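Local atomic coordinates of transposable element tc3 transposase (Caenorhabditis elegans, PDB entry 1U78), a protein that binds the terminal inverted repeats of the Tc3 transposon and makes the double-strand breaks that excise the element for insertion elsewhere. Residues N68-A73 and L97-R102; K78-I83 and A91-I96; Q14-K19 and V41-P46. The protein carries 1 engineered substitution. One frame throughout, in Å; residues are numbered along the deposited sequence.

Contact 1: N68-A73 and L97-R102; sequences NVIRAA and LNVIKR. With nucleotides of chain B.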
# COMPACT_ATOMS: atom_id res chain seq x y z
N ASN C 68 22.47 3.41 13.28
CA ASN C 68 23.86 3.80 13.02
C ASN C 68 23.94 5.01 12.10
O ASN C 68 24.74 5.92 12.33
CB ASN C 68 24.65 2.65 12.41
CG ASN C 68 24.70 1.42 13.30
OD1 ASN C 68 24.90 1.51 14.51
ND2 ASN C 68 24.52 0.25 12.69
N VAL C 69 23.11 5.01 11.06
CA VAL C 69 23.06 6.13 10.13
C VAL C 69 22.81 7.41 10.90
O VAL C 69 23.54 8.38 10.73
CB VAL C 69 22.00 5.93 9.03
CG1 VAL C 69 21.58 7.25 8.41
CG2 VAL C 69 22.53 5.01 7.97
N ILE C 70 21.80 7.39 11.77
CA ILE C 70 21.48 8.58 12.56
C ILE C 70 22.64 8.98 13.47
O ILE C 70 23.01 10.15 13.51
CB ILE C 70 20.15 8.40 13.35
CG1 ILE C 70 18.98 8.21 12.38
CG2 ILE C 70 19.88 9.61 14.24
CD1 ILE C 70 18.04 7.07 12.75
N ARG C 71 23.24 8.01 14.17
CA ARG C 71 24.36 8.30 15.07
C ARG C 71 25.50 8.99 14.33
O ARG C 71 26.10 9.94 14.85
CB ARG C 71 24.87 7.05 15.80
CG ARG C 71 25.80 7.36 17.00
CD ARG C 71 25.83 6.32 18.15
NE ARG C 71 24.60 5.53 18.24
CZ ARG C 71 24.49 4.25 17.90
NH1 ARG C 71 25.53 3.58 17.43
NH2 ARG C 71 23.31 3.64 18.01
N ALA C 72 25.79 8.54 13.11
CA ALA C 72 26.86 9.11 12.30
C ALA C 72 26.56 10.55 11.88
O ALA C 72 27.47 11.39 11.83
CB ALA C 72 27.14 8.24 11.09
N ALA C 73 25.29 10.83 11.60
CA ALA C 73 24.86 12.16 11.15
C ALA C 73 24.53 13.12 12.30
O ALA C 73 24.59 14.34 12.14
CB ALA C 73 23.67 12.04 10.20
N LEU C 97 19.66 9.63 3.12
CA LEU C 97 19.17 10.99 3.32
C LEU C 97 17.73 11.01 3.79
O LEU C 97 17.35 11.84 4.62
CB LEU C 97 19.29 11.79 2.03
CG LEU C 97 20.64 12.44 1.84
CD1 LEU C 97 20.74 12.94 0.41
CD2 LEU C 97 20.84 13.58 2.84
N ASN C 98 16.94 10.09 3.25
CA ASN C 98 15.55 9.93 3.66
C ASN C 98 15.45 9.58 5.14
O ASN C 98 14.64 10.15 5.87
CB ASN C 98 14.87 8.86 2.79
CG ASN C 98 14.24 9.45 1.53
OD1 ASN C 98 14.29 10.66 1.28
ND2 ASN C 98 13.64 8.58 0.72
N VAL C 99 16.31 8.66 5.58
CA VAL C 99 16.40 8.27 6.98
C VAL C 99 16.80 9.47 7.83
O VAL C 99 16.13 9.79 8.81
CB VAL C 99 17.40 7.13 7.17
CG1 VAL C 99 17.71 6.92 8.65
CG2 VAL C 99 16.85 5.87 6.54
N ILE C 100 17.88 10.15 7.44
CA ILE C 100 18.35 11.31 8.19
C ILE C 100 17.25 12.37 8.33
O ILE C 100 17.09 12.95 9.41
CB ILE C 100 19.62 11.91 7.55
CG1 ILE C 100 20.78 10.92 7.65
CG2 ILE C 100 19.98 13.25 8.21
CD1 ILE C 100 21.95 11.22 6.74
N LYS C 101 16.49 12.60 7.25
CA LYS C 101 15.40 13.58 7.22
C LYS C 101 14.20 13.15 8.08
O LYS C 101 13.53 14.00 8.68
CB LYS C 101 14.96 13.86 5.78
CG LYS C 101 13.91 14.98 5.62
CD LYS C 101 13.94 15.60 4.23
CE LYS C 101 12.54 15.70 3.65
NZ LYS C 101 11.83 16.91 4.14
N ARG C 102 13.95 11.85 8.14
CA ARG C 102 12.87 11.28 8.95
C ARG C 102 13.10 11.45 10.46
O ARG C 102 12.15 11.35 11.24
CB ARG C 102 12.67 9.80 8.63
CG ARG C 102 11.85 9.50 7.39
CD ARG C 102 11.68 8.01 7.14
NE ARG C 102 11.65 7.65 5.72
CZ ARG C 102 12.27 6.59 5.19
NH1 ARG C 102 13.01 5.77 5.94
NH2 ARG C 102 12.14 6.37 3.88
P DG B 4 24.36 15.15 0.85
OP1 DG B 4 25.07 13.98 1.40
OP2 DG B 4 23.48 14.91 -0.31
O5' DG B 4 23.50 15.88 2.00
C5' DG B 4 23.27 17.31 2.07
C4' DG B 4 22.05 17.82 1.28
O4' DG B 4 22.31 17.70 -0.14
C3' DG B 4 20.69 17.15 1.50
O3' DG B 4 19.76 18.09 2.07
C2' DG B 4 20.27 16.66 0.10
C1' DG B 4 21.08 17.56 -0.82
N9 DG B 4 21.37 17.04 -2.15
C8 DG B 4 22.07 15.90 -2.46
N7 DG B 4 22.20 15.67 -3.74
C5 DG B 4 21.54 16.74 -4.33
C6 DG B 4 21.34 17.04 -5.70
O6 DG B 4 21.74 16.38 -6.69
N1 DG B 4 20.61 18.22 -5.87
C2 DG B 4 20.14 19.01 -4.84
N2 DG B 4 19.45 20.11 -5.19
N3 DG B 4 20.32 18.74 -3.56
C4 DG B 4 21.03 17.59 -3.37
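V69, I70 and A73 meet V99 and I100 where helices 63-75 and 93-102 cross: the axes of the two segments pass 9.5 Å apart at -73°, and the nearest CA atoms, those of I70 and I100, are 6.0 Å apart. Only aliphatic groups touch, and no hydrogen bond joins the segments. V69 holds the middle. Its CG1 lies 3.8 Å from I100 CG1, and the two side chains run at about a right angle. V69 CG1 is also 3.9 Å from V99 CG1. Both valines carry CG1 anti to the backbone N (chi1 158° in V69, 168° in V99), and these methyls face each other. I70 crosses V99 at about a right angle, its CD1 4.1 Å from V99 CG1. One helical turn on from V69, A73 CB packs 3.9 Å from I100 CD1. I100 CG1 is also near A73 CB.

Helix 93-102 is the recognition helix of the second helix-turn-helix domain in this DNA-binding fragment, and helix 63-75 is the first helix of that domain. Helix 80-86 covers V69 and A73 through I83. L97 points away from helix 63-75, and its CD1 is 3.5 Å from OP2 of DG4 of chain B. R102 makes a salt bridge to another phosphate of the bound DNA. One helix thus splits its chemistry. The side chains that touch helix 63-75 are apolar and hold by van der Waals packing, while L97 and R102 meet the DNA.

Contact 2: K78-I83 and A91-I96; sequences KTARDI and ASKRTI. With nucleotides of chain A; nucleotides of chain B.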
# COMPACT_ATOMS: atom_id res chain seq x y z
N LYS C 78 29.27 14.64 7.85
CA LYS C 78 29.74 13.79 6.77
C LYS C 78 28.60 13.74 5.76
O LYS C 78 27.43 13.85 6.13
CB LYS C 78 30.06 12.38 7.28
CG LYS C 78 31.10 12.29 8.41
CD LYS C 78 32.47 11.81 7.90
CE LYS C 78 33.53 11.81 9.00
NZ LYS C 78 34.31 13.08 9.05
N THR C 79 28.94 13.56 4.49
CA THR C 79 27.93 13.45 3.43
C THR C 79 27.18 12.13 3.56
O THR C 79 27.66 11.18 4.17
CB THR C 79 28.57 13.56 2.04
OG1 THR C 79 29.32 12.37 1.75
CG2 THR C 79 29.63 14.67 2.00
N ALA C 80 25.99 12.07 2.97
CA ALA C 80 25.22 10.83 2.94
C ALA C 80 26.08 9.71 2.37
O ALA C 80 26.18 8.64 2.97
CB ALA C 80 23.95 11.00 2.12
N ARG C 81 26.72 9.98 1.23
CA ARG C 81 27.56 8.99 0.56
C ARG C 81 28.64 8.49 1.50
O ARG C 81 28.88 7.28 1.57
CB ARG C 81 28.16 9.57 -0.74
CG ARG C 81 29.10 8.62 -1.50
CD ARG C 81 28.75 8.40 -2.98
NE ARG C 81 28.78 6.98 -3.35
CZ ARG C 81 29.83 6.33 -3.86
NH1 ARG C 81 30.98 6.97 -4.08
NH2 ARG C 81 29.74 5.04 -4.15
N ASP C 82 29.28 9.40 2.24
CA ASP C 82 30.28 9.04 3.24
C ASP C 82 29.70 7.98 4.17
O ASP C 82 30.22 6.87 4.25
CB ASP C 82 30.76 10.26 4.04
CG ASP C 82 31.65 11.19 3.24
OD1 ASP C 82 31.77 11.01 2.01
OD2 ASP C 82 32.28 12.14 3.75
N ILE C 83 28.59 8.32 4.83
CA ILE C 83 27.94 7.40 5.77
C ILE C 83 27.72 6.03 5.12
O ILE C 83 28.11 5.01 5.68
CB ILE C 83 26.64 8.01 6.33
CG1 ILE C 83 26.96 9.16 7.28
CG2 ILE C 83 25.82 6.97 7.05
CD1 ILE C 83 25.79 10.08 7.59
N ALA C 91 22.59 0.52 0.46
CA ALA C 91 21.30 1.14 0.22
C ALA C 91 21.63 2.48 -0.40
O ALA C 91 22.67 3.07 -0.07
CB ALA C 91 20.56 1.33 1.51
N SER C 92 20.78 2.97 -1.30
CA SER C 92 21.08 4.19 -2.05
C SER C 92 21.41 5.40 -1.18
O SER C 92 20.84 5.60 -0.10
CB SER C 92 19.92 4.53 -2.99
OG SER C 92 18.87 5.14 -2.27
N LYS C 93 22.35 6.21 -1.67
CA LYS C 93 22.70 7.46 -1.03
C LYS C 93 21.44 8.25 -0.65
O LYS C 93 21.37 8.85 0.41
CB LYS C 93 23.62 8.26 -1.96
CG LYS C 93 23.98 9.66 -1.49
CD LYS C 93 23.78 10.69 -2.59
CE LYS C 93 24.17 12.08 -2.13
NZ LYS C 93 23.73 13.13 -3.09
N ARG C 94 20.44 8.23 -1.53
CA ARG C 94 19.18 8.93 -1.29
C ARG C 94 18.42 8.38 -0.10
O ARG C 94 17.87 9.14 0.69
CB ARG C 94 18.29 8.87 -2.54
CG ARG C 94 17.19 9.92 -2.58
CD ARG C 94 17.64 11.30 -3.07
NE ARG C 94 16.60 12.32 -2.96
CZ ARG C 94 16.02 12.70 -1.83
NH1 ARG C 94 16.35 12.14 -0.67
NH2 ARG C 94 15.09 13.66 -1.85
N THR C 95 18.38 7.05 0.02
CA THR C 95 17.67 6.40 1.12
C THR C 95 18.25 6.85 2.45
O THR C 95 17.52 7.19 3.38
CB THR C 95 17.74 4.87 0.98
OG1 THR C 95 16.79 4.45 -0.01
CG2 THR C 95 17.24 4.20 2.24
N ILE C 96 19.58 6.88 2.53
CA ILE C 96 20.24 7.36 3.73
C ILE C 96 19.71 8.75 4.10
O ILE C 96 19.30 8.99 5.24
CB ILE C 96 21.77 7.31 3.55
CG1 ILE C 96 22.27 5.91 3.85
CG2 ILE C 96 22.46 8.27 4.48
CD1 ILE C 96 22.66 5.12 2.65
P DT A 18 17.51 1.61 -2.38
OP1 DT A 18 18.44 0.46 -2.56
OP2 DT A 18 17.82 2.74 -1.48
O5' DT A 18 17.14 2.15 -3.83
C5' DT A 18 17.16 1.32 -5.00
C4' DT A 18 16.99 2.22 -6.21
O4' DT A 18 15.89 3.15 -6.00
C3' DT A 18 18.21 3.08 -6.50
O3' DT A 18 18.74 2.56 -7.70
C2' DT A 18 17.69 4.52 -6.56
C1' DT A 18 16.18 4.36 -6.65
N1 DT A 18 15.34 5.40 -5.99
C2 DT A 18 14.41 6.12 -6.74
O2 DT A 18 14.22 5.98 -7.94
N3 DT A 18 13.69 7.04 -6.02
C4 DT A 18 13.78 7.33 -4.68
O4 DT A 18 13.09 8.18 -4.12
C5 DT A 18 14.76 6.55 -3.97
C7 DT A 18 14.94 6.78 -2.50
C6 DT A 18 15.47 5.64 -4.65
P DG B 4 24.36 15.15 0.85
OP1 DG B 4 25.07 13.98 1.40
OP2 DG B 4 23.48 14.91 -0.31
O5' DG B 4 23.50 15.88 2.00
C5' DG B 4 23.27 17.31 2.07
C4' DG B 4 22.05 17.82 1.28
O4' DG B 4 22.31 17.70 -0.14
C3' DG B 4 20.69 17.15 1.50
O3' DG B 4 19.76 18.09 2.07
C2' DG B 4 20.27 16.66 0.10
C1' DG B 4 21.08 17.56 -0.82
N9 DG B 4 21.37 17.04 -2.15
C8 DG B 4 22.07 15.90 -2.46
N7 DG B 4 22.20 15.67 -3.74
C5 DG B 4 21.54 16.74 -4.33
C6 DG B 4 21.34 17.04 -5.70
O6 DG B 4 21.74 16.38 -6.69
N1 DG B 4 20.61 18.22 -5.87
C2 DG B 4 20.14 19.01 -4.84
N2 DG B 4 19.45 20.11 -5.19
N3 DG B 4 20.32 18.74 -3.56
C4 DG B 4 21.03 17.59 -3.37
P DG B 6 12.34 18.58 -1.07
OP1 DG B 6 12.04 18.93 0.34
OP2 DG B 6 12.19 17.17 -1.50
O5' DG B 6 11.45 19.56 -2.01
C5' DG B 6 11.94 20.21 -3.21
C4' DG B 6 11.43 19.62 -4.54
O4' DG B 6 12.47 18.83 -5.20
C3' DG B 6 10.18 18.73 -4.53
O3' DG B 6 9.36 19.03 -5.67
C2' DG B 6 10.77 17.32 -4.61
C1' DG B 6 11.98 17.54 -5.51
N9 DG B 6 13.02 16.54 -5.27
C8 DG B 6 13.47 16.14 -4.04
N7 DG B 6 14.39 15.22 -4.08
C5 DG B 6 14.57 14.98 -5.43
C6 DG B 6 15.44 14.07 -6.08
O6 DG B 6 16.26 13.28 -5.58
N1 DG B 6 15.32 14.14 -7.47
C2 DG B 6 14.45 14.97 -8.14
N2 DG B 6 14.47 14.89 -9.47
N3 DG B 6 13.62 15.82 -7.53
C4 DG B 6 13.73 15.78 -6.18
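K93 sets its CG against the start of helix 80-86, 3.9 Å from A80 CB and close to the backbone N of R81. CG stands anti to the backbone N (chi1 175°), and a bend at chi2 sends the amino group on to the DNA. There NZ makes weak hydrogen bonds to N7 and OP2 of DG4 of chain B. Deeper in, I96 CG2 packs 3.9 Å from A80 CB and reaches I83 CG2 more loosely.

This is a helix-turn-helix pair, and both helices begin at DNA phosphates. T79 is the N-cap of helix 80-86; its OG1 accepts from D82 N at 3.0 Å. The next residue, A80, gives its backbone N-H to OP1 of DG4 of chain B at 2.6 Å and 162°. S92 caps helix 93-102 in the same way, taking the N-H of T95. Its own N and OG both donate to OP2 of DT18 of chain A, the OG bond being 2.7 Å.

R94 points away from helix 80-86 and reads a base. NE bonds O6 of DG6 of chain B, and NH2 bonds N7 at 2.8 Å and 167°. The two nearly straight bonds fix the guanidinium edge-on to the guanine. The apolar joint sets the two helices together, and the partial positive charge at both helix N-termini would probably favour the phosphates they meet.

Contact 3: Q14-K19 and V41-P46; sequences QLDVMK and VYLKDP. Engineered in segment 41-46: V41 (natural residue Glu).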
# COMPACT_ATOMS: atom_id res chain seq x y z
N GLN C 14 -24.16 1.15 -7.29
CA GLN C 14 -25.05 0.50 -8.26
C GLN C 14 -25.38 -0.90 -7.79
O GLN C 14 -26.56 -1.28 -7.73
CB GLN C 14 -24.45 0.51 -9.67
CG GLN C 14 -24.40 1.89 -10.28
CD GLN C 14 -23.66 1.93 -11.60
OE1 GLN C 14 -22.68 1.20 -11.82
NE2 GLN C 14 -24.11 2.80 -12.47
N LEU C 15 -24.33 -1.64 -7.42
CA LEU C 15 -24.47 -2.94 -6.73
C LEU C 15 -25.47 -2.88 -5.61
O LEU C 15 -26.38 -3.70 -5.57
CB LEU C 15 -23.13 -3.40 -6.21
CG LEU C 15 -22.29 -3.86 -7.40
CD1 LEU C 15 -20.84 -4.16 -7.01
CD2 LEU C 15 -22.97 -5.05 -8.03
N ASP C 16 -25.36 -1.87 -4.76
CA ASP C 16 -26.31 -1.68 -3.67
C ASP C 16 -27.76 -1.71 -4.11
O ASP C 16 -28.51 -2.60 -3.69
CB ASP C 16 -25.97 -0.47 -2.81
CG ASP C 16 -24.68 -0.68 -1.99
OD1 ASP C 16 -24.13 0.33 -1.51
OD2 ASP C 16 -24.14 -1.81 -1.80
N VAL C 17 -28.16 -0.77 -4.97
CA VAL C 17 -29.56 -0.66 -5.35
C VAL C 17 -30.01 -1.86 -6.13
O VAL C 17 -31.15 -2.27 -6.03
CB VAL C 17 -29.90 0.69 -6.07
CG1 VAL C 17 -29.67 0.64 -7.59
CG2 VAL C 17 -31.33 1.11 -5.76
N MET C 18 -29.12 -2.47 -6.90
CA MET C 18 -29.56 -3.65 -7.64
C MET C 18 -29.91 -4.76 -6.67
O MET C 18 -30.94 -5.42 -6.84
CB MET C 18 -28.53 -4.13 -8.65
CG MET C 18 -28.10 -3.05 -9.64
SD MET C 18 -27.73 -3.76 -11.23
CE MET C 18 -25.96 -3.49 -11.26
N LYS C 19 -29.07 -4.93 -5.64
CA LYS C 19 -29.37 -5.84 -4.53
C LYS C 19 -30.75 -5.55 -3.93
O LYS C 19 -31.56 -6.45 -3.88
CB LYS C 19 -28.24 -5.85 -3.48
CG LYS C 19 -28.66 -6.15 -2.02
CD LYS C 19 -28.75 -7.63 -1.72
CE LYS C 19 -28.00 -7.97 -0.43
NZ LYS C 19 -27.66 -9.42 -0.35
N VAL C 41 -18.80 -10.98 -3.45
CA VAL C 41 -18.00 -10.74 -2.29
C VAL C 41 -18.32 -9.34 -1.79
O VAL C 41 -18.47 -9.13 -0.60
CB VAL C 41 -16.52 -10.94 -2.64
CG1 VAL C 41 -15.63 -10.39 -1.57
CG2 VAL C 41 -16.23 -12.43 -2.89
N TYR C 42 -18.47 -8.37 -2.69
CA TYR C 42 -18.86 -7.05 -2.21
C TYR C 42 -20.20 -7.09 -1.45
O TYR C 42 -20.29 -6.54 -0.35
CB TYR C 42 -18.89 -6.00 -3.32
CG TYR C 42 -19.64 -4.80 -2.85
CD1 TYR C 42 -19.01 -3.84 -2.08
CD2 TYR C 42 -20.99 -4.66 -3.12
CE1 TYR C 42 -19.69 -2.75 -1.60
CE2 TYR C 42 -21.69 -3.57 -2.66
CZ TYR C 42 -21.04 -2.61 -1.90
OH TYR C 42 -21.75 -1.51 -1.45
N LEU C 43 -21.23 -7.71 -2.03
CA LEU C 43 -22.54 -7.75 -1.40
C LEU C 43 -22.53 -8.64 -0.12
O LEU C 43 -23.24 -8.32 0.85
CB LEU C 43 -23.61 -8.17 -2.40
CG LEU C 43 -23.85 -7.33 -3.70
CD1 LEU C 43 -24.93 -7.91 -4.64
CD2 LEU C 43 -24.18 -5.83 -3.45
N LYS C 44 -21.76 -9.73 -0.07
CA LYS C 44 -21.82 -10.59 1.13
C LYS C 44 -21.41 -9.80 2.37
O LYS C 44 -21.86 -10.09 3.47
CB LYS C 44 -20.93 -11.86 1.03
CG LYS C 44 -21.70 -13.12 0.59
CD LYS C 44 -20.84 -14.10 -0.22
CE LYS C 44 -21.50 -15.51 -0.39
NZ LYS C 44 -22.99 -15.50 -0.38
N ASP C 45 -20.60 -8.76 2.18
CA ASP C 45 -20.06 -8.00 3.30
C ASP C 45 -19.52 -6.63 2.87
O ASP C 45 -18.31 -6.40 2.91
CB ASP C 45 -18.99 -8.85 3.99
CG ASP C 45 -18.61 -8.33 5.36
OD1 ASP C 45 -19.30 -7.41 5.86
OD2 ASP C 45 -17.62 -8.78 5.98
N PRO C 46 -20.42 -5.72 2.47
CA PRO C 46 -20.01 -4.43 1.86
C PRO C 46 -19.16 -3.54 2.77
O PRO C 46 -18.17 -2.96 2.30
CB PRO C 46 -21.34 -3.76 1.50
CG PRO C 46 -22.36 -4.45 2.36
CD PRO C 46 -21.89 -5.84 2.55
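Y42 reaches from helix 36-44 to helix 9-20 and sets its hydroxyl against D16. OH donates to D16 OD2; the modelled length is too short to be taken literally. The carboxylate oxygen sits at the ring edge, in the ring plane, and the carboxylate and ring planes are 29° apart. With CG anti to the backbone N (chi1 165°), the ring extends across to the first helix. On the way it passes L15, whose CB is 3.8 Å from Y42 CE2 and whose CD1 is 3.9 Å from Y42 CD2. L7 also touches both Y42 and L15. A phenylalanine here would keep most of the packing on L15 but would probably leave the D16 carboxylate without its hydroxyl mate.

The two helices are the first and third of the N-terminal helix-turn-helix domain, in which helix 25-32 lies between them in sequence. This domain is one half of the bipartite DNA-binding region. Helix 25-32 joins the packing through M28, which touches both L43 and M18.

L43 comes next and packs against L15 and K19, which are one helical turn apart. Its CD2 lies 3.8 Å from L15 CB and 3.7 Å from L15 O. K19 CB also touches it, 4.1 Å from both L43 CD2 and L43 CD1. The lysine contributes only the base of its chain to this contact.

Contacts 1 and 2 belong to the second helix-turn-helix domain and share helix 93-102. Their centres are 9 Å apart, and they touch where I83 packs on V69, A72 and A73 and where L97 meets A80. Together they bring three helices into one small core. Contact 3 joins the first and third helices of the other domain, with its centre about 48 Å from that of contact 1 and 50 Å from that of contact 2. Contact 2 is the buried one; contacts 1 and 3 are partly buried. Contact 1 is wholly apolar, contact 2 combines apolar packing with DNA binding, and contact 3 adds a tyrosine-aspartate bond to its leucines.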